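Local atomic coordinates of enterobactin synthetase component F-related protein (Vibrio cholerae serotype O1, PDB entry 4OXI), a protein that binds glycyl-adenosine-5'-phosphate as an adenylation domain, and probably activates glycine with ATP for a lipopolysaccharide modification pathway that gives antimicrobial peptide resistance. Residues 495-500 with 561-566; 513-518 with 545-550. One frame throughout, in Å; residues are numbered along the deposited sequence.

Interaction 1 (495-500 with 561-566); sequences SVAIVP and KALQQQ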
loop_
_atom_site.group_PDB
_atom_site.type_symbol
_atom_site.label_atom_id
_atom_site.label_comp_id
_atom_site.label_asym_id
_atom_site.label_seq_id
_atom_site.Cartn_x
_atom_site.Cartn_y
_atom_site.Cartn_z
ATOM N N SER A 495 23.891 -4.274 -23.548
ATOM C CA SER A 495 22.747 -3.414 -23.780
ATOM C C SER A 495 21.453 -4.130 -23.358
ATOM O O SER A 495 21.245 -5.307 -23.686
ATOM C CB SER A 495 22.719 -3.019 -25.258
ATOM O OG SER A 495 21.544 -2.296 -25.570
ATOM N N VAL A 496 20.601 -3.430 -22.605
ATOM C CA VAL A 496 19.370 -4.012 -22.054
ATOM C C VAL A 496 18.276 -2.952 -21.970
ATOM O O VAL A 496 18.530 -1.843 -21.504
ATOM C CB VAL A 496 19.572 -4.537 -20.616
ATOM C CG1 VAL A 496 18.243 -4.939 -20.006
ATOM C CG2 VAL A 496 20.532 -5.699 -20.568
ATOM N N ALA A 497 17.068 -3.287 -22.418
ATOM C CA ALA A 497 15.908 -2.413 -22.227
ATOM C C ALA A 497 14.748 -3.195 -21.611
ATOM O O ALA A 497 14.479 -4.338 -22.021
ATOM C CB ALA A 497 15.478 -1.791 -23.544
ATOM N N ILE A 498 14.073 -2.602 -20.627
ATOM C CA ILE A 498 12.903 -3.238 -20.023
ATOM C C ILE A 498 11.674 -2.446 -20.452
ATOM O O ILE A 498 11.633 -1.232 -20.291
ATOM C CB ILE A 498 12.995 -3.289 -18.488
ATOM C CG1 ILE A 498 14.320 -3.899 -18.047
ATOM C CG2 ILE A 498 11.828 -4.071 -17.899
ATOM C CD1 ILE A 498 14.478 -5.408 -18.360
ATOM N N VAL A 499 10.684 -3.129 -21.018
ATOM C CA VAL A 499 9.530 -2.453 -21.590
ATOM C C VAL A 499 8.250 -2.968 -20.951
ATOM O O VAL A 499 8.043 -4.181 -20.881
ATOM C CB VAL A 499 9.442 -2.700 -23.104
ATOM C CG1 VAL A 499 8.220 -2.026 -23.671
ATOM C CG2 VAL A 499 10.692 -2.189 -23.793
ATOM N N PRO A 500 7.395 -2.051 -20.463
ATOM C CA PRO A 500 6.064 -2.451 -19.988
ATOM C C PRO A 500 5.262 -2.999 -21.158
ATOM O O PRO A 500 5.099 -2.290 -22.157
ATOM C CB PRO A 500 5.444 -1.132 -19.517
ATOM C CG PRO A 500 6.629 -0.239 -19.227
ATOM C CD PRO A 500 7.644 -0.611 -20.272
ATOM N N LYS A 561 8.564 3.637 -26.363
ATOM C CA LYS A 561 7.389 3.606 -27.242
ATOM C C LYS A 561 7.625 2.831 -28.538
ATOM O O LYS A 561 6.781 2.032 -28.949
ATOM C CB LYS A 561 6.897 5.024 -27.556
ATOM C CG LYS A 561 6.355 5.766 -26.336
ATOM C CD LYS A 561 5.738 7.109 -26.705
ATOM C CE LYS A 561 5.040 7.739 -25.499
ATOM N NZ LYS A 561 3.859 6.943 -25.046
ATOM N N ALA A 562 8.776 3.055 -29.169
ATOM C CA ALA A 562 9.098 2.393 -30.437
ATOM C C ALA A 562 9.154 0.876 -30.259
ATOM O O ALA A 562 8.680 0.112 -31.110
ATOM C CB ALA A 562 10.412 2.922 -30.991
ATOM N N LEU A 563 9.736 0.446 -29.144
ATOM C CA LEU A 563 9.764 -0.967 -28.804
ATOM C C LEU A 563 8.331 -1.474 -28.582
ATOM O O LEU A 563 7.989 -2.590 -28.986
ATOM C CB LEU A 563 10.656 -1.202 -27.581
ATOM C CG LEU A 563 12.162 -1.048 -27.833
ATOM C CD1 LEU A 563 12.940 -0.936 -26.529
ATOM C CD2 LEU A 563 12.687 -2.225 -28.663
ATOM N N GLN A 564 7.490 -0.643 -27.966
ATOM C CA GLN A 564 6.081 -0.992 -27.791
ATOM C C GLN A 564 5.387 -1.149 -29.146
ATOM O O GLN A 564 4.689 -2.143 -29.380
ATOM C CB GLN A 564 5.372 0.008 -26.863
ATOM C CG GLN A 564 5.832 -0.168 -25.414
ATOM C CD GLN A 564 5.291 0.852 -24.433
ATOM O OE1 GLN A 564 5.116 2.024 -24.753
ATOM N NE2 GLN A 564 5.045 0.402 -23.207
ATOM N N GLN A 565 5.620 -0.197 -30.047
ATOM C CA GLN A 565 5.074 -0.270 -31.400
ATOM C C GLN A 565 5.543 -1.538 -32.102
ATOM O O GLN A 565 4.757 -2.220 -32.765
ATOM C CB GLN A 565 5.489 0.952 -32.223
ATOM C CG GLN A 565 5.124 2.291 -31.611
ATOM C CD GLN A 565 5.617 3.466 -32.444
ATOM O OE1 GLN A 565 5.636 3.403 -33.678
ATOM N NE2 GLN A 565 6.026 4.543 -31.772
ATOM N N GLN A 566 6.826 -1.856 -31.954
ATOM C CA GLN A 566 7.368 -3.048 -32.594
ATOM C C GLN A 566 6.689 -4.297 -32.077
ATOM O O GLN A 566 6.292 -5.158 -32.858
ATOM C CB GLN A 566 8.874 -3.153 -32.392
ATOM C CG GLN A 566 9.438 -4.479 -32.891
ATOM C CD GLN A 566 10.944 -4.455 -33.063
ATOM O OE1 GLN A 566 11.555 -3.388 -33.194
ATOM N NE2 GLN A 566 11.553 -5.638 -33.063
#
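The flat groups that meet here are the side-chain amide of Q564 and the backbone carbonyl of P500. The NE2 end of the amide points at P500 O, 2.9 Å away, in a nearly straight hydrogen bond (162° at the hydrogen). The acceptor lies almost in the amide plane of Q564, and the donor lies in the carbonyl plane of P500, so the two groups meet in plane rather than through a face. The proline ring comes at a slant, with CB and CD each 4.0 Å from NE2. Glutamine suits this place because its chain, extended beyond CG, carries an N-H from helix 560-568 across to the end of strand 496-500, while its methylene CG packs on CG1 of V499 at 3.5 Å. That methyl stands anti to the backbone N (chi1 178°), which leaves CG2 for L563, whose CD1 is 3.8 Å away; beta-branched valine suits a buried strand. CD1 also reaches the one methyl of A497, CB, 4.0 Å off. Helix 560-568 thus packs on the sheet face carrying A497 and V499, while V496 and I498 on the other side meet helix 480-491. The strand and helix segments cross at -65°, their axes 8.7 Å apart at closest approach. Apolar branches fill the buried part of the interface, and the amide at its end satisfies a strand carbonyl, adding one directional bond to an otherwise apolar contact.

Interaction 2 (513-518 with 545-550); sequences VAFVDT and YAIEQL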
loop_
_atom_site.group_PDB
_atom_site.type_symbol
_atom_site.label_atom_id
_atom_site.label_comp_id
_atom_site.label_asym_id
_atom_site.label_seq_id
_atom_site.Cartn_x
_atom_site.Cartn_y
_atom_site.Cartn_z
ATOM N N VAL A 513 8.659 -6.908 -20.704
ATOM C CA VAL A 513 9.475 -7.759 -21.561
ATOM C C VAL A 513 10.903 -7.219 -21.605
ATOM O O VAL A 513 11.135 -6.018 -21.404
ATOM C CB VAL A 513 8.904 -7.908 -23.006
ATOM C CG1 VAL A 513 7.471 -8.403 -22.979
ATOM C CG2 VAL A 513 8.991 -6.612 -23.745
ATOM N N ALA A 514 11.865 -8.103 -21.854
ATOM C CA ALA A 514 13.260 -7.689 -21.882
ATOM C C ALA A 514 13.854 -7.774 -23.294
ATOM O O ALA A 514 13.601 -8.737 -24.019
ATOM C CB ALA A 514 14.067 -8.519 -20.897
ATOM N N PHE A 515 14.616 -6.750 -23.680
ATOM C CA PHE A 515 15.441 -6.785 -24.887
ATOM C C PHE A 515 16.902 -6.791 -24.485
ATOM O O PHE A 515 17.342 -5.943 -23.704
ATOM C CB PHE A 515 15.188 -5.565 -25.772
ATOM C CG PHE A 515 13.817 -5.527 -26.372
ATOM C CD1 PHE A 515 13.591 -6.033 -27.646
ATOM C CD2 PHE A 515 12.746 -4.990 -25.665
ATOM C CE1 PHE A 515 12.329 -6.006 -28.210
ATOM C CE2 PHE A 515 11.468 -4.958 -26.224
ATOM C CZ PHE A 515 11.264 -5.467 -27.502
ATOM N N VAL A 516 17.654 -7.757 -24.996
ATOM C CA VAL A 516 19.092 -7.797 -24.759
ATOM C C VAL A 516 19.811 -7.763 -26.102
ATOM O O VAL A 516 19.210 -8.032 -27.141
ATOM C CB VAL A 516 19.497 -9.047 -23.981
ATOM C CG1 VAL A 516 18.770 -9.085 -22.635
ATOM C CG2 VAL A 516 19.188 -10.305 -24.800
ATOM N N ASP A 517 21.084 -7.408 -26.092
ATOM C CA ASP A 517 21.823 -7.352 -27.343
ATOM C C ASP A 517 22.058 -8.760 -27.908
ATOM O O ASP A 517 21.757 -9.769 -27.252
ATOM C CB ASP A 517 23.141 -6.601 -27.143
ATOM C CG ASP A 517 24.043 -7.270 -26.132
ATOM O OD1 ASP A 517 24.383 -8.458 -26.328
ATOM O OD2 ASP A 517 24.416 -6.608 -25.138
ATOM N N THR A 518 22.599 -8.818 -29.122
ATOM C CA THR A 518 22.791 -10.078 -29.838
ATOM C C THR A 518 24.161 -10.712 -29.571
ATOM O O THR A 518 24.488 -11.749 -30.157
ATOM C CB THR A 518 22.632 -9.869 -31.354
ATOM O OG1 THR A 518 23.407 -8.727 -31.752
ATOM C CG2 THR A 518 21.170 -9.626 -31.719
ATOM N N TYR A 545 13.838 -10.839 -25.843
ATOM C CA TYR A 545 14.208 -10.651 -27.240
ATOM C C TYR A 545 15.699 -10.318 -27.349
ATOM O O TYR A 545 16.231 -9.516 -26.565
ATOM C CB TYR A 545 13.358 -9.549 -27.887
ATOM C CG TYR A 545 11.864 -9.829 -27.879
ATOM C CD1 TYR A 545 11.236 -10.383 -28.986
ATOM C CD2 TYR A 545 11.082 -9.547 -26.763
ATOM C CE1 TYR A 545 9.872 -10.649 -28.992
ATOM C CE2 TYR A 545 9.716 -9.815 -26.755
ATOM C CZ TYR A 545 9.118 -10.365 -27.877
ATOM O OH TYR A 545 7.769 -10.642 -27.889
ATOM N N ALA A 546 16.373 -10.975 -28.291
ATOM C CA ALA A 546 17.735 -10.608 -28.667
ATOM C C ALA A 546 17.615 -9.714 -29.896
ATOM O O ALA A 546 17.145 -10.156 -30.954
ATOM C CB ALA A 546 18.570 -11.846 -28.977
ATOM N N ILE A 547 18.002 -8.451 -29.750
ATOM C CA ILE A 547 17.776 -7.474 -30.809
ATOM C C ILE A 547 19.100 -6.789 -31.144
ATOM O O ILE A 547 19.911 -6.535 -30.251
ATOM C CB ILE A 547 16.669 -6.449 -30.403
ATOM C CG1 ILE A 547 16.210 -5.615 -31.603
ATOM C CG2 ILE A 547 17.137 -5.549 -29.257
ATOM C CD1 ILE A 547 15.013 -4.721 -31.300
ATOM N N GLU A 548 19.331 -6.530 -32.427
ATOM C CA GLU A 548 20.609 -5.980 -32.880
ATOM C C GLU A 548 20.873 -4.593 -32.312
ATOM O O GLU A 548 21.965 -4.325 -31.816
ATOM C CB GLU A 548 20.686 -5.943 -34.418
ATOM C CG GLU A 548 20.736 -7.323 -35.041
ATOM C CD GLU A 548 21.182 -7.330 -36.507
ATOM O OE1 GLU A 548 21.400 -8.443 -37.048
ATOM O OE2 GLU A 548 21.314 -6.245 -37.116
ATOM N N GLN A 549 19.870 -3.721 -32.395
ATOM C CA GLN A 549 19.980 -2.335 -31.942
ATOM C C GLN A 549 18.692 -1.908 -31.238
ATOM O O GLN A 549 17.594 -2.278 -31.665
ATOM C CB GLN A 549 20.181 -1.392 -33.140
ATOM C CG GLN A 549 21.294 -1.762 -34.113
ATOM C CD GLN A 549 22.597 -1.019 -33.833
ATOM O OE1 GLN A 549 22.934 -0.728 -32.680
ATOM N NE2 GLN A 549 23.333 -0.708 -34.894
ATOM N N LEU A 550 18.822 -1.112 -30.177
ATOM C CA LEU A 550 17.663 -0.466 -29.560
ATOM C C LEU A 550 17.339 0.825 -30.316
ATOM O O LEU A 550 18.243 1.498 -30.811
ATOM C CB LEU A 550 17.938 -0.147 -28.088
ATOM C CG LEU A 550 18.262 -1.328 -27.163
ATOM C CD1 LEU A 550 18.501 -0.862 -25.733
ATOM C CD2 LEU A 550 17.150 -2.370 -27.199
HETATM O O HOH W 1 23.286 -6.268 -30.257
#
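F515 and Y545 lie side by side on one face of the sheet, pointing the same way, and form its apolar centre. Their rings are nearly parallel, with planes at 22°, but slid so far that they barely overlap, the centroids 5.1 Å apart. The closest side-chain touch is F515 CD1 on Y545 CB, at 3.5 Å, and Y545 CD2 lies over one ring face of F515, toward its rim. Both rings stand beside their own backbone N (chi1 -67° and -60°), which keeps the neighbours alongside each other. The branched I547 adds CG2 at 3.9 Å from F515 CD1, and L550 returns from the following loop to lay CD2 against F515 CB, both widening the apolar surface around the rings; the flat rings themselves are covered by L563 and L567 of helix 560-568. On the other face lie the smaller V516 and A546. Between the backbones runs a parallel ladder: Y545 N bonds to A514 O, V516 N to Y545 O at 2.8 Å, and I547 N to V516 O at 2.9 Å. Further out, the methyl CG2 of T518 rests on the backbone of I547, 3.6 Å from its carbonyl C, and a water accepts from T518 N and donates to E548 O, linking the diverging chains. The carboxylate of D517 accepts hydrogen bonds from the backbone N of S495 (OD2) and of H519 (OD1), whereas Y545 OH is held by R543. Parallel strands joined through helix 524-531 make this a beta-alpha-beta unit, here closing one edge of a three-stranded sheet.

How the interactions relate
The centres of interactions 1 and 2 lie about 9 Å apart, and both contacts involve one small mixed sheet, ordered 496-500, 512-516, 543-546, with 512-516 in the middle. Along the chain, interaction 2 is nested inside the loop that interaction 1 closes: the three strands come first, then helix 560-568 folds back over them. The contacts touch directly. V499 O probably accepts a hydrogen bond from V513 N, 2.8 Å away, in the antiparallel pairing, and L563 CD2 meets F515 CZ at 3.7 Å. One helix thus covers side chains from both contacts, packing across all three strands (V499, F515, Y545) in a compact C-terminal part of the adenylation enzyme.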